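Local coordinates for stage II sporulation protein SA (PDB 3O6Q), which is the toxin of a type II toxin-antitoxin system, killing sporulating Bacillus subtilis cells unless its cognate antitoxin SpoIISB neutralises it, at residues Glu36-Tyr41 / Asp53-Thr58; Leu65-Cys70 / Leu136-Leu141. All blocks are in the same frame, centred on the assembly; numbering follows the deposited sequence.

Contact 1 (Glu36-Tyr41 / Asp53-Thr58); sequences EPIHVY and DKLLKT
In the predicted cytoplasmic part of the SpoIISA toxin, strand 38-42 runs past the flank of helix 45-61, and Ile38 and Tyr41 on the strand meet Leu55 and Lys54 on the helix. The backbones come nearest at Ile38 and Leu55, with CA atoms 7.2 Å apart. Here a branch methyl meets a branch methyl: Ile38 CG2 approaches Leu55 CD1 at 4.2 Å. Leu55 reaches over because its CG stands opposite the backbone N (chi1 -176°). At the far end of the strand the extended chain of Lys54 lies roughly perpendicular to the Tyr41 side chain, with Lys54 CD 4.1 Å from Tyr41 CZ. Lys54 NZ gives a weak hydrogen bond of 3.4 Å to Tyr41 OH, and a long, weak ion pair with Glu50 offers the ammonium a second partner. Near the start of the segment Glu36, just past helix 7-35, brings OE1 to within 4.1 Å of Thr58 CG2. Thr58 turns its hydroxyl back to its own helix, where Thr58 OG1 donates to Lys54 O at 2.8 Å, on the face opposite Thr58 N. Strand 38-42 also pairs in an antiparallel ladder with a strand of another protein's chain. The contact is thus shared about equally between Ile38-Leu55 methyl packing and the Lys54 chain against Tyr41, to which the weak bond probably adds little.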
ATOM      1  N   GLU A  36     -13.038  -7.354  -2.689  1.00 53.01           N
ATOM      2  CA  GLU A  36     -14.059  -6.827  -1.777  1.00 57.79           C
ATOM      3  C   GLU A  36     -14.663  -5.463  -2.192  1.00 58.87           C
ATOM      4  O   GLU A  36     -13.967  -4.451  -2.307  1.00 52.26           O
ATOM      5  CB  GLU A  36     -13.510  -6.714  -0.354  1.00 58.27           C
ATOM      6  CG  GLU A  36     -13.478  -8.028   0.389  1.00 67.28           C
ATOM      7  CD  GLU A  36     -14.807  -8.391   1.062  1.00 71.19           C
ATOM      8  OE1 GLU A  36     -15.294  -7.600   1.909  1.00 70.43           O
ATOM      9  OE2 GLU A  36     -15.341  -9.477   0.756  1.00 70.41           O
ATOM     10  N   PRO A  37     -15.986  -5.422  -2.372  1.00 62.12           N
ATOM     11  CA  PRO A  37     -16.587  -4.140  -2.723  1.00 60.36           C
ATOM     12  C   PRO A  37     -16.415  -3.139  -1.609  1.00 54.51           C
ATOM     13  O   PRO A  37     -16.641  -3.483  -0.449  1.00 53.44           O
ATOM     14  CB  PRO A  37     -18.069  -4.490  -2.889  1.00 63.90           C
ATOM     15  CG  PRO A  37     -18.261  -5.701  -2.080  1.00 65.21           C
ATOM     16  CD  PRO A  37     -16.996  -6.477  -2.202  1.00 61.33           C
ATOM     17  N   ILE A  38     -16.040  -1.909  -1.950  1.00 51.48           N
ATOM     18  CA  ILE A  38     -16.105  -0.834  -0.971  1.00 48.28           C
ATOM     19  C   ILE A  38     -17.552  -0.345  -0.835  1.00 52.26           C
ATOM     20  O   ILE A  38     -18.243  -0.096  -1.841  1.00 50.15           O
ATOM     21  CB  ILE A  38     -15.223   0.324  -1.335  1.00 47.40           C
ATOM     22  CG1 ILE A  38     -13.769  -0.134  -1.482  1.00 48.65           C
ATOM     23  CG2 ILE A  38     -15.291   1.344  -0.228  1.00 49.09           C
ATOM     24  CD1 ILE A  38     -12.734   1.043  -1.420  1.00 43.85           C
ATOM     25  N   HIS A  39     -18.012  -0.260   0.408  1.00 54.25           N
ATOM     26  CA  HIS A  39     -19.328   0.286   0.749  1.00 55.62           C
ATOM     27  C   HIS A  39     -19.168   1.766   1.117  1.00 59.22           C
ATOM     28  O   HIS A  39     -18.575   2.100   2.144  1.00 60.41           O
ATOM     29  CB  HIS A  39     -19.896  -0.479   1.941  1.00 58.27           C
ATOM     30  CG  HIS A  39     -20.111  -1.942   1.684  1.00 62.12           C
ATOM     31  ND1 HIS A  39     -21.356  -2.535   1.764  1.00 69.12           N
ATOM     32  CD2 HIS A  39     -19.246  -2.934   1.362  1.00 64.05           C
ATOM     33  CE1 HIS A  39     -21.246  -3.829   1.511  1.00 71.45           C
ATOM     34  NE2 HIS A  39     -19.976  -4.095   1.252  1.00 69.43           N
ATOM     35  N   VAL A  40     -19.696   2.663   0.287  1.00 65.71           N
ATOM     36  CA  VAL A  40     -19.506   4.120   0.486  1.00 62.31           C
ATOM     37  C   VAL A  40     -20.728   4.829   1.067  1.00 65.17           C
ATOM     38  O   VAL A  40     -21.770   4.882   0.440  1.00 66.18           O
ATOM     39  CB  VAL A  40     -19.104   4.808  -0.811  1.00 60.50           C
ATOM     40  CG1 VAL A  40     -19.014   6.288  -0.613  1.00 57.47           C
ATOM     41  CG2 VAL A  40     -17.763   4.218  -1.290  1.00 55.73           C
ATOM     42  N   TYR A  41     -20.565   5.356   2.284  1.00 68.68           N
ATOM     43  CA  TYR A  41     -21.602   6.099   3.017  1.00 67.56           C
ATOM     44  C   TYR A  41     -21.328   7.580   2.853  1.00 66.08           C
ATOM     45  O   TYR A  41     -20.196   8.031   3.049  1.00 62.86           O
ATOM     46  CB  TYR A  41     -21.563   5.770   4.518  1.00 66.92           C
ATOM     47  CG  TYR A  41     -21.914   4.347   4.887  1.00 66.17           C
ATOM     48  CD1 TYR A  41     -22.989   4.077   5.705  1.00 70.06           C
ATOM     49  CD2 TYR A  41     -21.191   3.276   4.408  1.00 65.91           C
ATOM     50  CE1 TYR A  41     -23.329   2.777   6.046  1.00 72.07           C
ATOM     51  CE2 TYR A  41     -21.529   1.968   4.728  1.00 65.36           C
ATOM     52  CZ  TYR A  41     -22.591   1.735   5.547  1.00 68.70           C
ATOM     53  OH  TYR A  41     -22.919   0.459   5.888  1.00 70.44           O
ATOM     54  N   ASP A  53     -14.892   4.308   9.201  1.00 43.27           N
ATOM     55  CA  ASP A  53     -14.825   3.263  10.236  1.00 43.43           C
ATOM     56  C   ASP A  53     -15.066   1.824   9.690  1.00 42.38           C
ATOM     57  O   ASP A  53     -14.321   0.928  10.052  1.00 40.54           O
ATOM     58  CB  ASP A  53     -15.788   3.552  11.384  1.00 46.00           C
ATOM     59  CG  ASP A  53     -15.525   2.681  12.610  1.00 47.48           C
ATOM     60  OD1 ASP A  53     -14.394   2.714  13.134  1.00 47.05           O
ATOM     61  OD2 ASP A  53     -16.448   1.949  13.058  1.00 50.67           O
ATOM     62  N   LYS A  54     -16.040   1.601   8.813  1.00 42.98           N
ATOM     63  CA  LYS A  54     -16.324   0.211   8.344  1.00 45.04           C
ATOM     64  C   LYS A  54     -15.254  -0.314   7.400  1.00 43.10           C
ATOM     65  O   LYS A  54     -14.981  -1.512   7.360  1.00 43.23           O
ATOM     66  CB  LYS A  54     -17.697   0.074   7.660  1.00 48.24           C
ATOM     67  CG  LYS A  54     -18.870   0.320   8.601  1.00 51.38           C
ATOM     68  CD  LYS A  54     -20.157  -0.357   8.165  1.00 56.07           C
ATOM     69  CE  LYS A  54     -21.224  -0.288   9.284  1.00 59.52           C
ATOM     70  NZ  LYS A  54     -22.521  -0.955   8.922  1.00 62.13           N
ATOM     71  N   LEU A  55     -14.646   0.598   6.656  1.00 42.45           N
ATOM     72  CA  LEU A  55     -13.611   0.255   5.705  1.00 40.13           C
ATOM     73  C   LEU A  55     -12.346  -0.123   6.442  1.00 39.41           C
ATOM     74  O   LEU A  55     -11.718  -1.143   6.154  1.00 37.47           O
ATOM     75  CB  LEU A  55     -13.349   1.455   4.800  1.00 39.09           C
ATOM     76  CG  LEU A  55     -12.352   1.226   3.676  1.00 38.27           C
ATOM     77  CD1 LEU A  55     -12.769   0.037   2.832  1.00 35.59           C
ATOM     78  CD2 LEU A  55     -12.157   2.557   2.853  1.00 38.45           C
ATOM     79  N   LEU A  56     -11.964   0.716   7.393  1.00 40.87           N
ATOM     80  CA  LEU A  56     -10.805   0.412   8.228  1.00 40.75           C
ATOM     81  C   LEU A  56     -11.024  -0.947   8.880  1.00 40.56           C
ATOM     82  O   LEU A  56     -10.159  -1.789   8.822  1.00 41.40           O
ATOM     83  CB  LEU A  56     -10.551   1.502   9.276  1.00 42.13           C
ATOM     84  CG  LEU A  56     -10.288   2.947   8.783  1.00 42.15           C
ATOM     85  CD1 LEU A  56     -10.017   3.824   9.948  1.00 41.38           C
ATOM     86  CD2 LEU A  56      -9.149   3.025   7.855  1.00 43.61           C
ATOM     87  N   LYS A  57     -12.197  -1.175   9.441  1.00 41.44           N
ATOM     88  CA  LYS A  57     -12.490  -2.446  10.076  1.00 42.12           C
ATOM     89  C   LYS A  57     -12.446  -3.640   9.145  1.00 43.03           C
ATOM     90  O   LYS A  57     -11.972  -4.693   9.534  1.00 47.56           O
ATOM     91  CB  LYS A  57     -13.824  -2.394  10.792  1.00 44.82           C
ATOM     92  CG  LYS A  57     -13.679  -1.780  12.173  1.00 45.88           C
ATOM     93  CD  LYS A  57     -14.978  -1.393  12.809  1.00 48.90           C
ATOM     94  CE  LYS A  57     -14.685  -0.700  14.126  1.00 50.86           C
ATOM     95  NZ  LYS A  57     -15.923  -0.121  14.673  1.00 56.78           N
ATOM     96  N   THR A  58     -12.880  -3.482   7.908  1.00 42.05           N
ATOM     97  CA  THR A  58     -12.850  -4.578   6.956  1.00 41.20           C
ATOM     98  C   THR A  58     -11.420  -5.105   6.775  1.00 40.35           C
ATOM     99  O   THR A  58     -11.157  -6.311   6.758  1.00 45.87           O
ATOM    100  CB  THR A  58     -13.465  -4.117   5.606  1.00 41.45           C
ATOM    101  OG1 THR A  58     -14.876  -3.870   5.798  1.00 41.31           O
ATOM    102  CG2 THR A  58     -13.243  -5.151   4.512  1.00 39.17           C
TER

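Contact 2 (Leu65-Cys70 / Leu136-Leu141); sequences LTASLC and LLFTSL
Strand segment 65-70 and helix segment 136-141 approach most closely at Ala67 and Phe138, whose CA atoms are 8.6 Å apart, with no hydrogen bond between the two. Phe138 bridges the gap: its CG lies opposite the carbonyl carbon (chi1 -77°), and the outer half of the ring arrives at the strand. Leu65 CD1 sits 3.9 Å from both Phe138 CZ and Phe138 CE2, while Ala67 CB lies 4.1 Å from Phe138 CE1, across CZ from CE2. Both methyl groups come in obliquely, and the Leu65 and Phe138 side chains lie alongside each other, pointing opposite ways. This is helix-on-sheet packing near the centre of the chain: strand 66-71 is an outermost strand of the antiparallel sheet within this chain, hydrogen-bonded to strand 118-125, and Phe138 projects from helix 132-148. Leu56 of helix 45-61 and Met63 also pack on the ring, all in a buried setting. Within helix 132-148, Leu136 O takes two donors from opposite faces of its plane, Ser140 N at 2.9 Å and Ser140 OG at 2.7 Å. Thr139 OG1 is hydrogen-bonded to Gln30 of the second subunit, and Leu137 packs on Leu26 of that same subunit.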
ATOM      1  N   LEU A  65      -4.845  -6.938  13.836  1.00 44.04           N
ATOM      2  CA  LEU A  65      -4.773  -5.666  14.470  1.00 43.49           C
ATOM      3  C   LEU A  65      -6.204  -5.098  14.490  1.00 44.94           C
ATOM      4  O   LEU A  65      -7.055  -5.546  13.728  1.00 45.14           O
ATOM      5  CB  LEU A  65      -3.769  -4.743  13.731  1.00 46.08           C
ATOM      6  CG  LEU A  65      -4.028  -4.165  12.326  1.00 45.18           C
ATOM      7  CD1 LEU A  65      -4.561  -2.756  12.415  1.00 44.81           C
ATOM      8  CD2 LEU A  65      -2.727  -4.173  11.488  1.00 45.05           C
ATOM      9  N   THR A  66      -6.456  -4.112  15.352  1.00 46.82           N
ATOM     10  CA  THR A  66      -7.760  -3.476  15.486  1.00 49.41           C
ATOM     11  C   THR A  66      -7.657  -2.022  15.038  1.00 49.91           C
ATOM     12  O   THR A  66      -6.761  -1.324  15.446  1.00 51.45           O
ATOM     13  CB  THR A  66      -8.228  -3.497  16.956  1.00 51.28           C
ATOM     14  OG1 THR A  66      -8.121  -4.821  17.475  1.00 54.83           O
ATOM     15  CG2 THR A  66      -9.676  -3.065  17.099  1.00 52.00           C
ATOM     16  N   ALA A  67      -8.602  -1.579  14.211  1.00 51.92           N
ATOM     17  CA  ALA A  67      -8.708  -0.182  13.798  1.00 49.38           C
ATOM     18  C   ALA A  67     -10.089   0.359  14.189  1.00 50.50           C
ATOM     19  O   ALA A  67     -11.089  -0.373  14.168  1.00 51.71           O
ATOM     20  CB  ALA A  67      -8.475  -0.043  12.328  1.00 45.97           C
ATOM     21  N   SER A  68     -10.122   1.638  14.562  1.00 49.97           N
ATOM     22  CA  SER A  68     -11.346   2.330  14.962  1.00 49.53           C
ATOM     23  C   SER A  68     -11.215   3.793  14.587  1.00 49.50           C
ATOM     24  O   SER A  68     -10.112   4.299  14.429  1.00 49.79           O
ATOM     25  CB  SER A  68     -11.562   2.260  16.456  1.00 52.03           C
ATOM     26  OG  SER A  68     -11.517   0.943  16.934  1.00 60.77           O
ATOM     27  N   LEU A  69     -12.362   4.445  14.460  1.00 50.52           N
ATOM     28  CA  LEU A  69     -12.466   5.862  14.221  1.00 49.91           C
ATOM     29  C   LEU A  69     -13.113   6.443  15.459  1.00 53.08           C
ATOM     30  O   LEU A  69     -14.245   6.106  15.782  1.00 53.56           O
ATOM     31  CB  LEU A  69     -13.329   6.134  12.995  1.00 48.66           C
ATOM     32  CG  LEU A  69     -13.281   7.610  12.539  1.00 49.52           C
ATOM     33  CD1 LEU A  69     -11.856   8.076  12.350  1.00 46.65           C
ATOM     34  CD2 LEU A  69     -14.023   7.855  11.251  1.00 49.01           C
ATOM     35  N   CYS A  70     -12.380   7.288  16.177  1.00 54.52           N
ATOM     36  CA  CYS A  70     -12.824   7.755  17.469  1.00 55.51           C
ATOM     37  C   CYS A  70     -13.086   9.250  17.405  1.00 55.59           C
ATOM     38  O   CYS A  70     -12.300   9.997  16.828  1.00 52.92           O
ATOM     39  CB  CYS A  70     -11.768   7.428  18.534  1.00 58.30           C
ATOM     40  SG  CYS A  70     -11.491   5.680  18.811  1.00 62.77           S
ATOM     41  N   LEU A 136       0.535   4.183   7.004  1.00 32.86           N
ATOM     42  CA  LEU A 136       0.509   4.382   5.550  1.00 31.43           C
ATOM     43  C   LEU A 136      -0.641   3.626   4.917  1.00 32.24           C
ATOM     44  O   LEU A 136      -1.360   4.180   4.119  1.00 33.63           O
ATOM     45  CB  LEU A 136       1.855   4.001   4.944  1.00 30.21           C
ATOM     46  CG  LEU A 136       2.982   5.005   5.321  1.00 31.29           C
ATOM     47  CD1 LEU A 136       4.410   4.597   4.846  1.00 30.15           C
ATOM     48  CD2 LEU A 136       2.608   6.430   4.806  1.00 29.94           C
ATOM     49  N   LEU A 137      -0.837   2.370   5.304  1.00 32.77           N
ATOM     50  CA  LEU A 137      -1.901   1.571   4.719  1.00 31.96           C
ATOM     51  C   LEU A 137      -3.240   2.130   5.135  1.00 33.13           C
ATOM     52  O   LEU A 137      -4.147   2.287   4.318  1.00 33.59           O
ATOM     53  CB  LEU A 137      -1.806   0.114   5.156  1.00 34.47           C
ATOM     54  CG  LEU A 137      -0.691  -0.689   4.496  1.00 36.55           C
ATOM     55  CD1 LEU A 137      -0.554  -2.015   5.214  1.00 38.56           C
ATOM     56  CD2 LEU A 137      -0.962  -0.845   2.986  1.00 35.15           C
ATOM     57  N   PHE A 138      -3.405   2.408   6.413  1.00 31.48           N
ATOM     58  CA  PHE A 138      -4.716   2.812   6.834  1.00 31.77           C
ATOM     59  C   PHE A 138      -5.078   4.207   6.392  1.00 33.43           C
ATOM     60  O   PHE A 138      -6.238   4.452   6.108  1.00 33.24           O
ATOM     61  CB  PHE A 138      -4.922   2.539   8.318  1.00 34.34           C
ATOM     62  CG  PHE A 138      -5.188   1.064   8.587  1.00 33.73           C
ATOM     63  CD1 PHE A 138      -6.481   0.575   8.558  1.00 35.27           C
ATOM     64  CD2 PHE A 138      -4.161   0.175   8.714  1.00 32.06           C
ATOM     65  CE1 PHE A 138      -6.729  -0.775   8.717  1.00 36.31           C
ATOM     66  CE2 PHE A 138      -4.410  -1.180   8.864  1.00 34.70           C
ATOM     67  CZ  PHE A 138      -5.680  -1.656   8.860  1.00 35.00           C
ATOM     68  N   THR A 139      -4.091   5.119   6.250  1.00 34.36           N
ATOM     69  CA  THR A 139      -4.406   6.422   5.683  1.00 33.58           C
ATOM     70  C   THR A 139      -4.643   6.342   4.175  1.00 31.81           C
ATOM     71  O   THR A 139      -5.494   7.023   3.662  1.00 30.47           O
ATOM     72  CB  THR A 139      -3.399   7.516   6.060  1.00 34.82           C
ATOM     73  OG1 THR A 139      -2.076   7.232   5.532  1.00 36.74           O
ATOM     74  CG2 THR A 139      -3.387   7.648   7.540  1.00 34.02           C
ATOM     75  N   SER A 140      -3.896   5.511   3.474  1.00 32.23           N
ATOM     76  CA  SER A 140      -4.200   5.202   2.073  1.00 35.09           C
ATOM     77  C   SER A 140      -5.642   4.867   1.847  1.00 34.55           C
ATOM     78  O   SER A 140      -6.247   5.314   0.882  1.00 38.08           O
ATOM     79  CB  SER A 140      -3.379   4.002   1.610  1.00 38.43           C
ATOM     80  OG  SER A 140      -2.008   4.398   1.539  1.00 45.12           O
ATOM     81  N   LEU A 141      -6.213   4.091   2.745  1.00 33.34           N
ATOM     82  CA  LEU A 141      -7.598   3.665   2.584  1.00 35.00           C
ATOM     83  C   LEU A 141      -8.592   4.822   2.729  1.00 35.82           C
ATOM     84  O   LEU A 141      -9.591   4.905   2.026  1.00 38.25           O
ATOM     85  CB  LEU A 141      -7.934   2.585   3.627  1.00 35.22           C
ATOM     86  CG  LEU A 141      -7.531   1.142   3.424  1.00 34.15           C
ATOM     87  CD1 LEU A 141      -7.764   0.449   4.775  1.00 34.47           C
ATOM     88  CD2 LEU A 141      -8.388   0.508   2.301  1.00 36.75           C
TER

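How the contacts relate
Contact 1 is complete before the chain reaches contact 2, strand 66-71 coming next after helix 45-61; their centres are about 11 Å apart. They touch: Asp53 OD1 probably accepts a hydrogen bond from Leu69 N at 3.0 Å, and Leu55 CD2 packs on Leu141 O at 3.6 Å. Leu55 thus belongs to both, touching Ile38 and Leu141, while Leu56 packs on Phe138 and Ala60 on Ala67. Helix 132-148 also reaches both places, since Ile144 touches Ile38. Helix 45-61 therefore links strand 38-42, which extends a sheet into the other protein's chain, to strand 66-71 and helix 132-148 at the middle of the chain, tying the interface strand to the interior.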